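PDB 2OF3: ZYG-9 from Caenorhabditis elegans, which plays a major role in organising microtubules and spindle poles during mitosis and meiosis of the one-cell embryo. Local coordinates for residues L139-A144 / S185-V190; T211-V216 / N229-C234; Q241-K244 / R248-D251. All coordinates share one frame; numbering follows the deposited sequence.

Contact 1 (L139-A144 / S185-V190)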
loop_
_atom_site.group_PDB
_atom_site.type_symbol
_atom_site.label_atom_id
_atom_site.label_comp_id
_atom_site.label_asym_id
_atom_site.label_seq_id
_atom_site.Cartn_x
_atom_site.Cartn_y
_atom_site.Cartn_z
ATOM N N LEU A 139 5.296 -2.004 -3.547
ATOM C CA LEU A 139 6.268 -2.767 -4.302
ATOM C C LEU A 139 5.614 -3.866 -5.176
ATOM O O LEU A 139 6.075 -4.154 -6.293
ATOM C CB LEU A 139 7.318 -3.417 -3.384
ATOM C CG LEU A 139 8.215 -2.470 -2.563
ATOM C CD1 LEU A 139 9.121 -3.286 -1.559
ATOM C CD2 LEU A 139 9.050 -1.545 -3.487
ATOM N N LYS A 140 4.533 -4.460 -4.672
ATOM C CA LYS A 140 3.936 -5.622 -5.260
ATOM C C LYS A 140 3.021 -5.212 -6.383
ATOM O O LYS A 140 2.555 -6.083 -7.167
ATOM C CB LYS A 140 3.130 -6.361 -4.180
ATOM C CG LYS A 140 4.022 -6.940 -3.067
ATOM C CD LYS A 140 4.924 -8.057 -3.535
ATOM C CE LYS A 140 6.331 -7.517 -3.728
ATOM N NZ LYS A 140 7.182 -8.559 -4.387
ATOM N N THR A 141 2.740 -3.903 -6.488
ATOM C CA THR A 141 2.127 -3.367 -7.722
ATOM C C THR A 141 3.011 -3.607 -8.945
ATOM O O THR A 141 2.519 -3.566 -10.069
ATOM C CB THR A 141 1.725 -1.856 -7.661
ATOM O OG1 THR A 141 2.894 -1.020 -7.607
ATOM C CG2 THR A 141 0.803 -1.581 -6.474
ATOM N N GLY A 142 4.297 -3.883 -8.754
ATOM C CA GLY A 142 5.147 -4.184 -9.889
ATOM C C GLY A 142 5.252 -5.669 -10.202
ATOM O O GLY A 142 6.188 -6.084 -10.862
ATOM N N GLU A 143 4.328 -6.468 -9.684
ATOM C CA GLU A 143 4.295 -7.901 -9.954
ATOM C C GLU A 143 4.035 -8.148 -11.479
ATOM O O GLU A 143 3.272 -7.418 -12.102
ATOM C CB GLU A 143 3.227 -8.592 -9.090
ATOM C CG GLU A 143 3.693 -8.856 -7.647
ATOM C CD GLU A 143 4.807 -9.854 -7.629
ATOM O OE1 GLU A 143 4.665 -10.853 -8.350
ATOM O OE2 GLU A 143 5.841 -9.650 -6.951
ATOM N N ALA A 144 4.674 -9.175 -12.043
ATOM C CA ALA A 144 4.646 -9.412 -13.477
ATOM C C ALA A 144 3.325 -10.014 -13.937
ATOM O O ALA A 144 2.948 -9.842 -15.101
ATOM C CB ALA A 144 5.823 -10.276 -13.886
ATOM N N SER A 185 3.453 2.806 -13.171
ATOM C CA SER A 185 2.169 2.970 -13.825
ATOM C C SER A 185 1.027 2.620 -12.911
ATOM O O SER A 185 0.009 3.317 -12.898
ATOM C CB SER A 185 2.065 2.186 -15.147
ATOM O OG SER A 185 2.318 0.809 -14.916
ATOM N N GLU A 186 1.128 1.543 -12.148
ATOM C CA GLU A 186 -0.012 1.207 -11.257
ATOM C C GLU A 186 -0.333 2.291 -10.217
ATOM O O GLU A 186 -1.502 2.530 -9.897
ATOM C CB GLU A 186 0.282 -0.112 -10.535
ATOM C CG GLU A 186 0.212 -1.376 -11.449
ATOM C CD GLU A 186 -1.196 -1.734 -11.881
ATOM O OE1 GLU A 186 -2.087 -1.938 -11.012
ATOM O OE2 GLU A 186 -1.433 -1.805 -13.108
ATOM N N CYS A 187 0.724 2.919 -9.680
ATOM C CA CYS A 187 0.610 4.039 -8.751
ATOM C C CYS A 187 -0.028 5.296 -9.343
ATOM O O CYS A 187 -0.914 5.862 -8.701
ATOM C CB CYS A 187 1.971 4.303 -8.072
ATOM S SG CYS A 187 2.319 2.899 -6.950
ATOM N N LEU A 188 0.341 5.662 -10.577
ATOM C CA LEU A 188 -0.350 6.728 -11.325
ATOM C C LEU A 188 -1.813 6.465 -11.517
ATOM O O LEU A 188 -2.643 7.378 -11.422
ATOM C CB LEU A 188 0.303 6.971 -12.715
ATOM C CG LEU A 188 1.685 7.638 -12.630
ATOM C CD1 LEU A 188 2.421 7.561 -13.997
ATOM C CD2 LEU A 188 1.632 9.097 -11.992
ATOM N N LEU A 189 -2.167 5.227 -11.830
ATOM C CA LEU A 189 -3.588 4.832 -12.018
ATOM C C LEU A 189 -4.408 5.034 -10.746
ATOM O O LEU A 189 -5.562 5.416 -10.820
ATOM C CB LEU A 189 -3.716 3.354 -12.480
ATOM C CG LEU A 189 -3.169 3.102 -13.896
ATOM C CD1 LEU A 189 -3.247 1.634 -14.174
ATOM C CD2 LEU A 189 -3.899 3.916 -15.012
ATOM N N VAL A 190 -3.840 4.738 -9.590
ATOM C CA VAL A 190 -4.534 5.039 -8.320
ATOM C C VAL A 190 -4.749 6.582 -8.140
ATOM O O VAL A 190 -5.873 7.037 -7.846
ATOM C CB VAL A 190 -3.789 4.438 -7.084
ATOM C CG1 VAL A 190 -4.596 4.760 -5.785
ATOM C CG2 VAL A 190 -3.655 2.897 -7.230
#

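Contact 2 (T211-V216 / N229-C234)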
loop_
_atom_site.group_PDB
_atom_site.type_symbol
_atom_site.label_atom_id
_atom_site.label_comp_id
_atom_site.label_asym_id
_atom_site.label_seq_id
_atom_site.Cartn_x
_atom_site.Cartn_y
_atom_site.Cartn_z
ATOM N N THR A 211 4.600 16.907 -10.061
ATOM C CA THR A 211 5.327 15.684 -9.826
ATOM C C THR A 211 5.057 14.668 -10.944
ATOM O O THR A 211 5.949 13.888 -11.326
ATOM C CB THR A 211 4.903 15.051 -8.468
ATOM O OG1 THR A 211 4.936 16.070 -7.452
ATOM C CG2 THR A 211 5.842 13.957 -8.074
ATOM N N VAL A 212 3.825 14.684 -11.439
ATOM C CA VAL A 212 3.388 13.677 -12.405
ATOM C C VAL A 212 3.839 14.060 -13.840
ATOM O O VAL A 212 4.229 13.196 -14.633
ATOM C CB VAL A 212 1.862 13.408 -12.293
ATOM C CG1 VAL A 212 1.331 12.617 -13.525
ATOM C CG2 VAL A 212 1.525 12.643 -10.972
ATOM N N ALA A 213 3.773 15.356 -14.165
ATOM C CA ALA A 213 4.106 15.846 -15.519
ATOM C C ALA A 213 5.375 15.247 -16.175
ATOM O O ALA A 213 5.306 14.898 -17.343
ATOM C CB ALA A 213 4.125 17.419 -15.588
ATOM N N PRO A 214 6.528 15.146 -15.472
ATOM C CA PRO A 214 7.680 14.561 -16.160
ATOM C C PRO A 214 7.459 13.130 -16.695
ATOM O O PRO A 214 8.220 12.689 -17.573
ATOM C CB PRO A 214 8.760 14.515 -15.072
ATOM C CG PRO A 214 8.401 15.645 -14.164
ATOM C CD PRO A 214 6.903 15.623 -14.123
ATOM N N PHE A 215 6.466 12.410 -16.150
ATOM C CA PHE A 215 6.288 11.004 -16.522
ATOM C C PHE A 215 5.548 10.847 -17.843
ATOM O O PHE A 215 5.436 9.727 -18.349
ATOM C CB PHE A 215 5.673 10.183 -15.359
ATOM C CG PHE A 215 6.627 10.018 -14.183
ATOM C CD1 PHE A 215 7.622 9.034 -14.210
ATOM C CD2 PHE A 215 6.577 10.933 -13.069
ATOM C CE1 PHE A 215 8.529 8.887 -13.130
ATOM C CE2 PHE A 215 7.474 10.831 -11.994
ATOM C CZ PHE A 215 8.465 9.793 -12.015
ATOM N N VAL A 216 5.080 11.960 -18.424
ATOM C CA VAL A 216 4.564 11.953 -19.771
ATOM C C VAL A 216 5.688 11.554 -20.725
ATOM O O VAL A 216 5.406 11.009 -21.789
ATOM C CB VAL A 216 3.853 13.316 -20.163
ATOM C CG1 VAL A 216 3.327 13.300 -21.629
ATOM C CG2 VAL A 216 2.657 13.601 -19.203
ATOM N N ASN A 229 -3.154 10.574 -18.432
ATOM C CA ASN A 229 -4.507 10.557 -17.882
ATOM C C ASN A 229 -4.712 11.199 -16.496
ATOM O O ASN A 229 -5.787 11.702 -16.212
ATOM C CB ASN A 229 -5.104 9.139 -17.936
ATOM C CG ASN A 229 -5.452 8.691 -19.336
ATOM O OD1 ASN A 229 -5.545 7.497 -19.612
ATOM N ND2 ASN A 229 -5.660 9.611 -20.206
ATOM N N VAL A 230 -3.688 11.222 -15.669
ATOM C CA VAL A 230 -3.710 12.016 -14.438
ATOM C C VAL A 230 -3.880 13.524 -14.760
ATOM O O VAL A 230 -4.746 14.200 -14.175
ATOM C CB VAL A 230 -2.407 11.748 -13.531
ATOM C CG1 VAL A 230 -2.271 12.804 -12.384
ATOM C CG2 VAL A 230 -2.366 10.287 -12.916
ATOM N N LEU A 231 -3.109 14.054 -15.706
ATOM C CA LEU A 231 -3.155 15.481 -16.041
ATOM C C LEU A 231 -4.464 15.899 -16.674
ATOM O O LEU A 231 -4.984 16.995 -16.378
ATOM C CB LEU A 231 -1.978 15.845 -16.947
ATOM C CG LEU A 231 -0.596 15.640 -16.362
ATOM C CD1 LEU A 231 0.400 16.000 -17.412
ATOM C CD2 LEU A 231 -0.352 16.499 -15.110
ATOM N N VAL A 232 -5.026 15.036 -17.515
ATOM C CA VAL A 232 -6.389 15.192 -18.080
ATOM C C VAL A 232 -7.492 15.180 -17.015
ATOM O O VAL A 232 -8.473 15.952 -17.115
ATOM C CB VAL A 232 -6.700 14.064 -19.102
ATOM C CG1 VAL A 232 -8.150 14.101 -19.572
ATOM C CG2 VAL A 232 -5.751 14.135 -20.297
ATOM N N ALA A 233 -7.373 14.281 -16.024
ATOM C CA ALA A 233 -8.322 14.225 -14.899
ATOM C C ALA A 233 -8.266 15.543 -14.097
ATOM O O ALA A 233 -9.306 16.064 -13.689
ATOM C CB ALA A 233 -8.033 13.017 -13.999
ATOM N N CYS A 234 -7.069 16.080 -13.899
ATOM C CA CYS A 234 -6.852 17.394 -13.249
ATOM C C CYS A 234 -7.483 18.520 -14.078
ATOM O O CYS A 234 -8.247 19.346 -13.580
ATOM C CB CYS A 234 -5.361 17.665 -13.111
ATOM S SG CYS A 234 -4.458 16.729 -11.857
#

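Contact 3 (Q241-K244 / R248-D251)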
loop_
_atom_site.group_PDB
_atom_site.type_symbol
_atom_site.label_atom_id
_atom_site.label_comp_id
_atom_site.label_asym_id
_atom_site.label_seq_id
_atom_site.Cartn_x
_atom_site.Cartn_y
_atom_site.Cartn_z
ATOM N N GLN A 241 -5.446 25.983 -15.043
ATOM C CA GLN A 241 -4.668 25.877 -13.806
ATOM C C GLN A 241 -3.807 24.613 -13.814
ATOM O O GLN A 241 -2.694 24.634 -13.308
ATOM C CB GLN A 241 -5.589 25.795 -12.592
ATOM C CG GLN A 241 -6.141 27.141 -12.099
ATOM C CD GLN A 241 -5.024 28.142 -11.785
ATOM O OE1 GLN A 241 -4.042 27.804 -11.094
ATOM N NE2 GLN A 241 -5.152 29.373 -12.316
ATOM N N MET A 242 -4.320 23.512 -14.387
ATOM C CA MET A 242 -3.497 22.285 -14.556
ATOM C C MET A 242 -2.157 22.651 -15.143
ATOM O O MET A 242 -1.110 22.269 -14.586
ATOM C CB MET A 242 -4.178 21.207 -15.419
ATOM C CG MET A 242 -3.267 19.930 -15.671
ATOM S SD MET A 242 -2.108 20.014 -17.040
ATOM C CE MET A 242 -0.580 19.900 -16.346
ATOM N N TRP A 243 -2.180 23.406 -16.256
ATOM C CA TRP A 243 -0.939 23.801 -16.953
ATOM C C TRP A 243 -0.052 24.667 -16.066
ATOM O O TRP A 243 1.173 24.498 -16.066
ATOM C CB TRP A 243 -1.215 24.522 -18.294
ATOM C CG TRP A 243 -2.077 23.813 -19.303
ATOM C CD1 TRP A 243 -3.337 24.173 -19.699
ATOM C CD2 TRP A 243 -1.752 22.627 -20.044
ATOM N NE1 TRP A 243 -3.808 23.295 -20.633
ATOM C CE2 TRP A 243 -2.859 22.334 -20.866
ATOM C CE3 TRP A 243 -0.644 21.759 -20.063
ATOM C CZ2 TRP A 243 -2.894 21.212 -21.716
ATOM C CZ3 TRP A 243 -0.673 20.638 -20.912
ATOM C CH2 TRP A 243 -1.791 20.382 -21.735
ATOM N N LYS A 244 -0.646 25.586 -15.299
ATOM C CA LYS A 244 0.179 26.448 -14.404
ATOM C C LYS A 244 0.905 25.624 -13.329
ATOM O O LYS A 244 2.127 25.708 -13.189
ATOM C CB LYS A 244 -0.667 27.547 -13.765
ATOM C CG LYS A 244 0.114 28.401 -12.737
ATOM C CD LYS A 244 -0.457 29.859 -12.570
ATOM C CE LYS A 244 0.134 30.578 -11.301
ATOM N NZ LYS A 244 -0.629 30.276 -9.990
ATOM N N ARG A 248 6.801 23.865 -16.699
ATOM C CA ARG A 248 7.360 23.704 -18.066
ATOM C C ARG A 248 7.397 22.254 -18.461
ATOM O O ARG A 248 7.936 21.454 -17.717
ATOM C CB ARG A 248 8.807 24.247 -18.134
ATOM C CG ARG A 248 9.492 24.171 -19.557
ATOM C CD ARG A 248 10.524 25.335 -19.785
ATOM N NE ARG A 248 11.059 25.802 -18.487
ATOM C CZ ARG A 248 10.604 26.861 -17.799
ATOM N NH1 ARG A 248 9.613 27.624 -18.287
ATOM N NH2 ARG A 248 11.151 27.164 -16.613
ATOM N N MET A 249 6.828 21.924 -19.621
ATOM C CA MET A 249 6.823 20.540 -20.131
ATOM C C MET A 249 7.481 20.569 -21.485
ATOM O O MET A 249 7.372 21.568 -22.188
ATOM C CB MET A 249 5.385 20.003 -20.294
ATOM C CG MET A 249 4.580 19.796 -18.986
ATOM S SD MET A 249 2.992 19.114 -19.355
ATOM C CE MET A 249 2.009 20.239 -18.553
ATOM N N ALA A 250 8.138 19.481 -21.880
ATOM C CA ALA A 250 8.601 19.377 -23.256
ATOM C C ALA A 250 7.427 19.641 -24.194
ATOM O O ALA A 250 6.307 19.171 -23.929
ATOM C CB ALA A 250 9.201 18.003 -23.513
ATOM N N ASP A 251 7.660 20.392 -25.283
ATOM C CA ASP A 251 6.571 20.765 -26.212
ATOM C C ASP A 251 5.815 19.547 -26.729
ATOM O O ASP A 251 4.585 19.583 -26.910
ATOM C CB ASP A 251 7.100 21.540 -27.420
ATOM C CG ASP A 251 7.196 23.039 -27.170
ATOM O OD1 ASP A 251 6.739 23.513 -26.084
ATOM O OD2 ASP A 251 7.726 23.750 -28.075
#

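Contact 1 (L139-A144 / S185-V190)
Thr141 carries its whole segment's share of the contact, meeting Glu186 and Cys187 on adjacent positions of helix 181-198. Its CB lies against Glu186 CB at 3.7 Å, where the two stems pass alongside, pointing opposite ways. With chi1 -72°, Glu186 CG stands opposite its own carbonyl carbon and comes beside the threonine backbone, with Thr141 O 3.5 Å from Glu186 CG. The glutamate therefore touches with its aliphatic stem. The hydroxyl branch of the threonine faces Cys187, with Thr141 OG1 4.0 Å from Cys187 SG, a loose van der Waals distance. A chi1 of 69° tucks OG1 back over its own main chain, where the hydroxyl is hydrogen-bonded to the carbonyl O of Leu138, three residues back. That bond fixes the rotation of the side chain. Behind the threonine the loop is held compact by two i-to-i-3 backbone bonds, Gly142 N to Leu139 O at 3.0 Å and Glu143 N to Lys140 O at 3.1 Å. On the side turned from the helix, Lys140 NZ forms a salt bridge with Glu143 OE2 at 3.1 Å, using the anti side of the carboxylate, 17° out of its plane; the same ammonium also bonds the carbonyl O of Phe96. Packing of an inter-helix turn on a later helix in this way belongs to the all-helical, HEAT-repeat-type stack of a TOG domain. The contact thus presses the turn between helices 127-139 and 146-163 against helix 181-198. Val152 of helix 146-163 packs on Thr141 and Lys140, while Ala175 and Leu176, in the loop after helix 165-174, close on Cys187.

Contact 2 (T211-V216 / N229-C234)
Val212 and Ala213 stand opposite Val230 and Leu231 with backbones close: Val212 CA is 7.6 Å from Val230 CA, and Ala213 CA is 7.3 Å from Leu231 CA. The interface is entirely apolar. Val212 and Val230 each direct CB at the other segment, and their CG1 methyls meet at 3.8 Å; in both, CG1 is the branch opposite the backbone N (chi1 166° and 168°). Leu231 reaches further. Its extended chain (chi2 178°) carries CD1 across to Val216 CG2 at 3.7 Å and over the backbone of Ala213, whose CA is 4.2 Å from Leu231 CD1. One methyl thus bridges two residues of the 3-10 turn 213-216. That turn is what brings Ala213 and Val216 to the same methyl, and the backbone bond from Val216 N to Ala213 O, 3.1 Å, ties the two directly. All five touching residues are buried, as befits apolar helix packing in the core of a TOG domain. Around them, Leu188 of helix 181-198 covers Val212, Val257 of helix 251-264 packs on both Val216 and Leu231, and Met242 and Ala246 of helix 241-246 lie against Leu231 and Ala213, so the short helix 208-212 and its turn are packed among four helices.

Contact 3 (Q241-K244 / R248-D251)
Met249 gives up the most surface here, and it does so through one methyl: its CE is wedged between the side chains of Met242 and Trp243. The indole receives it at the rim of the benzene half, near the ring plane, with Met249 CE 3.4 Å from Trp243 CE3. Its neighbour Trp243 CZ3 lies 3.6 Å from the same methyl, so the approach is to an edge and not over a face. The methionine chain and the tryptophan run across each other at about a right angle. Met249 is straight through chi2 (-178°) and turns only at chi3, which carries the methyl out to the side chains on helix 241-246. Met242 approaches by a different path: bent at chi2 and chi3, it folds back so that Met242 CE faces Met249 CE at 3.4 Å, closer than methyls usually pack. Its sulfur meanwhile lies above one face of the indole, 3.8 Å from the plane and displaced toward the rim. The tryptophan is further gripped by helix 251-264, where Lys254 makes a cation-pi interaction with it and Val257, Glu258 and Ile261 touch it. Ala250 occupies the N-cap position of that helix. The result is apolar packing across a helix-loop-helix corner, in which the linking loop sends a side chain back onto the helix it has just left, within the all-helical array of a TOG domain.

The three contacts follow one another along the chain toward its C-terminal end, their centres lying about 10, 21 and 29 Å from that of the chain. Contacts 1 and 2 have centres about 16 Å apart and join through Leu188, whose CD2 packs 3.7 Å from Val212 CG2. Contacts 2 and 3 are closer, about 10 Å between centres, and touch where Leu231 O lies 3.5 Å from Met242 CG, with Ala213 on Met249 as a second touch. Contacts 1 and 3 do not meet, with about 12 Å between nearest atoms, so contact 2 is the bridge. Together they tie successive helices of the C-terminal part of the TOG domain, a module implicated in tubulin binding.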